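Local atomic coordinates of tricorn protease (Thermoplasma acidophilum, PDB entry 1K32), a protein that probably degrades peptides as a serine protease of a six-chain assembly, likely cutting products released by the proteasome into smaller pieces. Residues Arg59-Arg70 with Met107-Gly118. Residues are numbered along the deposited sequence; the frame is centred on the assembly and turned at random.
Sequences RFFPDGRKIAIR and MFTDVAGFDPDG
With CG anti to the backbone N (chi1 -179°) and an extended chain out to NE, Arg-70 reaches from its strand to the loop at Phe-108 and Thr-109, just before strand 110-114, while Phe-114, its CG anti to the carbonyl carbon (chi1 -56°), raises its ring against the 61-64 beta turn. The contact packs two neighbouring blades of a beta-propeller face to face: hairpin 54-73 on strand 110-114. Small Ala-68 suits the close sheet spacing, its CB lying 3.5 Å from Val-111 CG2. The flat Phe-114 ring serves two partners: its CE2 edge stands 3.7 Å from CD2 of Phe-61, over the centre of that ring, in an edge-to-face pair, and its own face receives Pro-62 CD in a CH-pi contact. Bent Arg-59 turns its guanidinium face to CE1 of Phe-114, while its NH2 binds two waters that lead to the carbonyls of Val-111 and Ala-112. Arginine suits position 70 because several donors can satisfy backbone oxygens; a leucine here would probably leave the carbonyls of Phe-108 and Thr-109 without these donors. NE bonds Thr-109 O at 2.8 Å, and NE and NH1 together grip Phe-108 O side-on, NH1 at 2.9 Å.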
ATOM      1  N   ARG A  59       9.024 -46.092  51.677  1.00 18.95           N
ATOM      2  CA  ARG A  59       9.681 -46.579  52.881  1.00 20.43           C
ATOM      3  C   ARG A  59       8.897 -46.305  54.152  1.00 20.94           C
ATOM      4  O   ARG A  59       8.503 -45.166  54.409  1.00 21.88           O
ATOM      5  CB  ARG A  59      11.065 -45.926  53.023  1.00 20.72           C
ATOM      6  CG  ARG A  59      12.107 -46.361  51.988  1.00 21.79           C
ATOM      7  CD  ARG A  59      12.473 -47.831  52.190  1.00 23.90           C
ATOM      8  NE  ARG A  59      13.093 -48.055  53.490  1.00 25.67           N
ATOM      9  CZ  ARG A  59      14.328 -47.678  53.807  1.00 27.37           C
ATOM     10  NH1 ARG A  59      14.809 -47.920  55.018  1.00 28.07           N
ATOM     11  NH2 ARG A  59      15.089 -47.069  52.910  1.00 28.75           N
ATOM     12  N   PHE A  60       8.694 -47.352  54.950  1.00 21.81           N
ATOM     13  CA  PHE A  60       8.006 -47.239  56.236  1.00 22.94           C
ATOM     14  C   PHE A  60       8.912 -46.460  57.188  1.00 23.50           C
ATOM     15  O   PHE A  60      10.121 -46.664  57.191  1.00 22.69           O
ATOM     16  CB  PHE A  60       7.801 -48.609  56.905  1.00 20.65           C
ATOM     17  CG  PHE A  60       6.620 -49.403  56.401  1.00 21.68           C
ATOM     18  CD1 PHE A  60       6.814 -50.561  55.655  1.00 22.78           C
ATOM     19  CD2 PHE A  60       5.325 -49.045  56.744  1.00 23.05           C
ATOM     20  CE1 PHE A  60       5.729 -51.356  55.265  1.00 24.90           C
ATOM     21  CE2 PHE A  60       4.231 -49.828  56.359  1.00 22.81           C
ATOM     22  CZ  PHE A  60       4.434 -50.986  55.621  1.00 22.49           C
ATOM     23  N   PHE A  61       8.341 -45.579  57.998  1.00 24.38           N
ATOM     24  CA  PHE A  61       9.152 -44.897  58.990  1.00 27.63           C
ATOM     25  C   PHE A  61       9.382 -45.994  60.032  1.00 29.59           C
ATOM     26  O   PHE A  61       8.633 -46.973  60.075  1.00 27.90           O
ATOM     27  CB  PHE A  61       8.404 -43.717  59.621  1.00 26.80           C
ATOM     28  CG  PHE A  61       8.615 -42.420  58.906  1.00 25.44           C
ATOM     29  CD1 PHE A  61       8.070 -42.202  57.645  1.00 26.39           C
ATOM     30  CD2 PHE A  61       9.370 -41.407  59.492  1.00 26.18           C
ATOM     31  CE1 PHE A  61       8.275 -40.990  56.978  1.00 23.70           C
ATOM     32  CE2 PHE A  61       9.579 -40.197  58.835  1.00 24.62           C
ATOM     33  CZ  PHE A  61       9.029 -39.989  57.578  1.00 24.77           C
ATOM     34  N   PRO A  62      10.412 -45.848  60.877  1.00 31.12           N
ATOM     35  CA  PRO A  62      10.745 -46.832  61.916  1.00 33.87           C
ATOM     36  C   PRO A  62       9.594 -47.464  62.717  1.00 33.71           C
ATOM     37  O   PRO A  62       9.616 -48.665  62.982  1.00 32.73           O
ATOM     38  CB  PRO A  62      11.732 -46.068  62.811  1.00 35.04           C
ATOM     39  CG  PRO A  62      11.392 -44.619  62.551  1.00 35.24           C
ATOM     40  CD  PRO A  62      11.207 -44.626  61.063  1.00 31.93           C
ATOM     41  N   ASP A  63       8.597 -46.672  63.096  1.00 33.76           N
ATOM     42  CA  ASP A  63       7.484 -47.204  63.869  1.00 35.10           C
ATOM     43  C   ASP A  63       6.360 -47.771  63.005  1.00 35.72           C
ATOM     44  O   ASP A  63       5.330 -48.211  63.529  1.00 35.70           O
ATOM     45  CB  ASP A  63       6.929 -46.126  64.804  1.00 36.60           C
ATOM     46  CG  ASP A  63       6.369 -44.937  64.060  1.00 38.89           C
ATOM     47  OD1 ASP A  63       6.062 -43.920  64.719  1.00 41.71           O
ATOM     48  OD2 ASP A  63       6.225 -45.017  62.824  1.00 40.09           O
ATOM     49  N   GLY A  64       6.571 -47.763  61.690  1.00 34.43           N
ATOM     50  CA  GLY A  64       5.583 -48.276  60.757  1.00 34.12           C
ATOM     51  C   GLY A  64       4.282 -47.490  60.694  1.00 34.83           C
ATOM     52  O   GLY A  64       3.269 -48.012  60.237  1.00 33.35           O
ATOM     53  N   ARG A  65       4.306 -46.237  61.140  1.00 35.94           N
ATOM     54  CA  ARG A  65       3.109 -45.394  61.140  1.00 38.36           C
ATOM     55  C   ARG A  65       2.999 -44.534  59.871  1.00 37.97           C
ATOM     56  O   ARG A  65       1.940 -44.448  59.245  1.00 40.29           O
ATOM     57  CB  ARG A  65       3.127 -44.476  62.366  1.00 41.95           C
ATOM     58  CG  ARG A  65       3.352 -45.190  63.703  1.00 45.34           C
ATOM     59  CD  ARG A  65       2.052 -45.461  64.436  1.00 46.84           C
ATOM     60  NE  ARG A  65       1.348 -44.228  64.776  1.00 48.59           N
ATOM     61  CZ  ARG A  65       0.097 -44.187  65.220  1.00 49.98           C
ATOM     62  NH1 ARG A  65      -0.475 -43.024  65.503  1.00 51.29           N
ATOM     63  NH2 ARG A  65      -0.584 -45.315  65.379  1.00 50.87           N
ATOM     64  N   LYS A  66       4.092 -43.882  59.509  1.00 35.47           N
ATOM     65  CA  LYS A  66       4.110 -43.035  58.328  1.00 32.54           C
ATOM     66  C   LYS A  66       4.933 -43.707  57.221  1.00 29.43           C
ATOM     67  O   LYS A  66       5.759 -44.589  57.486  1.00 25.89           O
ATOM     68  CB  LYS A  66       4.720 -41.672  58.677  1.00 34.22           C
ATOM     69  CG  LYS A  66       4.562 -40.620  57.583  1.00 37.98           C
ATOM     70  CD  LYS A  66       5.373 -39.367  57.877  1.00 38.38           C
ATOM     71  CE  LYS A  66       4.899 -38.663  59.118  1.00 37.79           C
ATOM     72  NZ  LYS A  66       5.748 -37.473  59.404  1.00 40.32           N
ATOM     73  N   ILE A  67       4.696 -43.294  55.982  1.00 26.26           N
ATOM     74  CA  ILE A  67       5.425 -43.844  54.849  1.00 24.91           C
ATOM     75  C   ILE A  67       5.989 -42.722  53.985  1.00 24.09           C
ATOM     76  O   ILE A  67       5.263 -41.806  53.588  1.00 23.49           O
ATOM     77  CB  ILE A  67       4.507 -44.742  53.980  1.00 25.18           C
ATOM     78  CG1 ILE A  67       4.009 -45.934  54.803  1.00 23.40           C
ATOM     79  CG2 ILE A  67       5.260 -45.216  52.734  1.00 23.91           C
ATOM     80  CD1 ILE A  67       2.969 -46.760  54.088  1.00 22.42           C
ATOM     81  N   ALA A  68       7.285 -42.791  53.702  1.00 23.04           N
ATOM     82  CA  ALA A  68       7.929 -41.787  52.860  1.00 23.50           C
ATOM     83  C   ALA A  68       7.836 -42.295  51.420  1.00 24.39           C
ATOM     84  O   ALA A  68       8.108 -43.471  51.145  1.00 24.82           O
ATOM     85  CB  ALA A  68       9.370 -41.597  53.283  1.00 19.84           C
ATOM     86  N   ILE A  69       7.455 -41.418  50.501  1.00 24.30           N
ATOM     87  CA  ILE A  69       7.258 -41.826  49.114  1.00 24.53           C
ATOM     88  C   ILE A  69       7.955 -40.980  48.051  1.00 24.40           C
ATOM     89  O   ILE A  69       7.949 -39.743  48.125  1.00 23.20           O
ATOM     90  CB  ILE A  69       5.745 -41.822  48.786  1.00 25.59           C
ATOM     91  CG1 ILE A  69       4.990 -42.704  49.786  1.00 25.42           C
ATOM     92  CG2 ILE A  69       5.518 -42.300  47.360  1.00 26.36           C
ATOM     93  CD1 ILE A  69       3.471 -42.597  49.688  1.00 24.82           C
ATOM     94  N   ARG A  70       8.548 -41.652  47.062  1.00 22.27           N
ATOM     95  CA  ARG A  70       9.198 -40.959  45.947  1.00 21.54           C
ATOM     96  C   ARG A  70       8.286 -41.082  44.721  1.00 21.17           C
ATOM     97  O   ARG A  70       7.922 -42.183  44.302  1.00 18.69           O
ATOM     98  CB  ARG A  70      10.578 -41.552  45.616  1.00 19.49           C
ATOM     99  CG  ARG A  70      11.272 -40.799  44.461  1.00 20.07           C
ATOM    100  CD  ARG A  70      12.672 -41.310  44.138  1.00 16.44           C
ATOM    101  NE  ARG A  70      13.377 -40.517  43.111  1.00 19.52           N
ATOM    102  CZ  ARG A  70      13.175 -40.614  41.795  1.00 17.02           C
ATOM    103  NH1 ARG A  70      13.869 -39.871  40.952  1.00 17.43           N
ATOM    104  NH2 ARG A  70      12.280 -41.455  41.311  1.00 16.47           N
ATOM    105  N   MET A 107      17.598 -42.320  39.333  1.00 24.30           N
ATOM    106  CA  MET A 107      16.356 -41.818  39.915  1.00 23.90           C
ATOM    107  C   MET A 107      16.707 -41.189  41.252  1.00 23.43           C
ATOM    108  O   MET A 107      16.484 -41.784  42.313  1.00 23.18           O
ATOM    109  CB  MET A 107      15.365 -42.976  40.101  1.00 26.16           C
ATOM    110  CG  MET A 107      14.816 -43.557  38.790  1.00 29.27           C
ATOM    111  SD  MET A 107      13.666 -44.936  39.040  1.00 33.96           S
ATOM    112  CE  MET A 107      14.782 -46.267  38.893  1.00 31.65           C
ATOM    113  N   PHE A 108      17.245 -39.972  41.188  1.00 20.97           N
ATOM    114  CA  PHE A 108      17.699 -39.265  42.374  1.00 22.08           C
ATOM    115  C   PHE A 108      16.656 -38.461  43.142  1.00 19.22           C
ATOM    116  O   PHE A 108      15.560 -38.218  42.649  1.00 18.69           O
ATOM    117  CB  PHE A 108      18.924 -38.412  42.003  1.00 22.57           C
ATOM    118  CG  PHE A 108      20.127 -39.235  41.590  1.00 24.91           C
ATOM    119  CD1 PHE A 108      21.246 -38.628  41.008  1.00 24.87           C
ATOM    120  CD2 PHE A 108      20.158 -40.616  41.824  1.00 25.03           C
ATOM    121  CE1 PHE A 108      22.379 -39.377  40.671  1.00 23.60           C
ATOM    122  CE2 PHE A 108      21.296 -41.379  41.486  1.00 25.68           C
ATOM    123  CZ  PHE A 108      22.407 -40.752  40.910  1.00 23.61           C
ATOM    124  N   THR A 109      17.030 -38.036  44.348  1.00 18.09           N
ATOM    125  CA  THR A 109      16.131 -37.328  45.258  1.00 18.76           C
ATOM    126  C   THR A 109      15.244 -38.465  45.722  1.00 19.68           C
ATOM    127  O   THR A 109      14.210 -38.774  45.107  1.00 15.40           O
ATOM    128  CB  THR A 109      15.280 -36.267  44.568  1.00 19.08           C
ATOM    129  OG1 THR A 109      16.145 -35.268  44.016  1.00 25.44           O
ATOM    130  CG2 THR A 109      14.322 -35.607  45.578  1.00 20.18           C
ATOM    131  N   ASP A 110      15.684 -39.099  46.803  1.00 19.17           N
ATOM    132  CA  ASP A 110      14.989 -40.256  47.341  1.00 21.62           C
ATOM    133  C   ASP A 110      15.213 -40.384  48.841  1.00 19.98           C
ATOM    134  O   ASP A 110      15.917 -39.580  49.443  1.00 23.63           O
ATOM    135  CB  ASP A 110      15.523 -41.508  46.631  1.00 21.81           C
ATOM    136  CG  ASP A 110      14.585 -42.697  46.726  1.00 24.86           C
ATOM    137  OD1 ASP A 110      14.869 -43.720  46.058  1.00 27.08           O
ATOM    138  OD2 ASP A 110      13.580 -42.622  47.453  1.00 24.47           O
ATOM    139  N   VAL A 111      14.585 -41.390  49.437  1.00 18.65           N
ATOM    140  CA  VAL A 111      14.742 -41.669  50.855  1.00 18.46           C
ATOM    141  C   VAL A 111      16.076 -42.392  50.960  1.00 19.02           C
ATOM    142  O   VAL A 111      16.352 -43.292  50.166  1.00 18.00           O
ATOM    143  CB  VAL A 111      13.629 -42.598  51.356  1.00 18.87           C
ATOM    144  CG1 VAL A 111      13.954 -43.085  52.759  1.00 20.60           C
ATOM    145  CG2 VAL A 111      12.294 -41.867  51.324  1.00 16.91           C
ATOM    146  N   ALA A 112      16.907 -41.995  51.913  1.00 16.18           N
ATOM    147  CA  ALA A 112      18.217 -42.623  52.076  1.00 18.54           C
ATOM    148  C   ALA A 112      18.264 -43.531  53.303  1.00 20.56           C
ATOM    149  O   ALA A 112      19.049 -44.488  53.351  1.00 20.82           O
ATOM    150  CB  ALA A 112      19.290 -41.550  52.184  1.00 16.13           C
ATOM    151  N   GLY A 113      17.421 -43.224  54.288  1.00 18.25           N
ATOM    152  CA  GLY A 113      17.379 -44.000  55.510  1.00 20.96           C
ATOM    153  C   GLY A 113      16.741 -43.213  56.644  1.00 22.17           C
ATOM    154  O   GLY A 113      16.193 -42.125  56.432  1.00 21.19           O
ATOM    155  N   PHE A 114      16.789 -43.774  57.846  1.00 21.09           N
ATOM    156  CA  PHE A 114      16.226 -43.117  59.014  1.00 21.86           C
ATOM    157  C   PHE A 114      17.235 -43.181  60.150  1.00 23.83           C
ATOM    158  O   PHE A 114      17.827 -44.238  60.404  1.00 21.19           O
ATOM    159  CB  PHE A 114      14.920 -43.788  59.438  1.00 23.01           C
ATOM    160  CG  PHE A 114      13.888 -43.844  58.357  1.00 23.19           C
ATOM    161  CD1 PHE A 114      13.879 -44.895  57.443  1.00 22.51           C
ATOM    162  CD2 PHE A 114      12.924 -42.841  58.240  1.00 23.98           C
ATOM    163  CE1 PHE A 114      12.927 -44.951  56.427  1.00 21.82           C
ATOM    164  CE2 PHE A 114      11.970 -42.886  57.232  1.00 21.35           C
ATOM    165  CZ  PHE A 114      11.970 -43.949  56.320  1.00 25.38           C
ATOM    166  N   ASP A 115      17.431 -42.055  60.831  1.00 23.40           N
ATOM    167  CA  ASP A 115      18.382 -42.013  61.914  1.00 26.91           C
ATOM    168  C   ASP A 115      17.800 -42.689  63.154  1.00 28.08           C
ATOM    169  O   ASP A 115      16.631 -43.072  63.167  1.00 25.40           O
ATOM    170  CB  ASP A 115      18.818 -40.557  62.191  1.00 29.03           C
ATOM    171  CG  ASP A 115      17.735 -39.717  62.840  1.00 29.94           C
ATOM    172  OD1 ASP A 115      17.836 -38.476  62.763  1.00 33.63           O
ATOM    173  OD2 ASP A 115      16.800 -40.280  63.439  1.00 28.22           O
ATOM    174  N   PRO A 116      18.617 -42.875  64.198  1.00 29.60           N
ATOM    175  CA  PRO A 116      18.156 -43.519  65.432  1.00 31.77           C
ATOM    176  C   PRO A 116      16.915 -42.883  66.072  1.00 33.10           C
ATOM    177  O   PRO A 116      16.132 -43.582  66.703  1.00 34.43           O
ATOM    178  CB  PRO A 116      19.386 -43.451  66.333  1.00 33.43           C
ATOM    179  CG  PRO A 116      20.514 -43.562  65.345  1.00 32.15           C
ATOM    180  CD  PRO A 116      20.063 -42.602  64.261  1.00 29.50           C
ATOM    181  N   ASP A 117      16.739 -41.573  65.910  1.00 33.57           N
ATOM    182  CA  ASP A 117      15.581 -40.874  66.469  1.00 34.44           C
ATOM    183  C   ASP A 117      14.333 -41.102  65.615  1.00 34.07           C
ATOM    184  O   ASP A 117      13.225 -40.754  66.011  1.00 33.13           O
ATOM    185  CB  ASP A 117      15.867 -39.369  66.572  1.00 36.55           C
ATOM    186  CG  ASP A 117      16.834 -39.024  67.705  1.00 39.71           C
ATOM    187  OD1 ASP A 117      17.261 -37.853  67.790  1.00 44.48           O
ATOM    188  OD2 ASP A 117      17.162 -39.913  68.517  1.00 40.42           O
ATOM    189  N   GLY A 118      14.519 -41.695  64.438  1.00 33.76           N
ATOM    190  CA  GLY A 118      13.399 -41.951  63.551  1.00 30.07           C
ATOM    191  C   GLY A 118      13.176 -40.866  62.511  1.00 28.73           C
ATOM    192  O   GLY A 118      12.175 -40.893  61.794  1.00 28.21           O
TER
HETATM  193  O   HOH W   1      18.025 -47.085  54.231  1.00 20.81           O
HETATM  194  O   HOH W   2      14.893 -45.938  49.992  1.00 27.02           O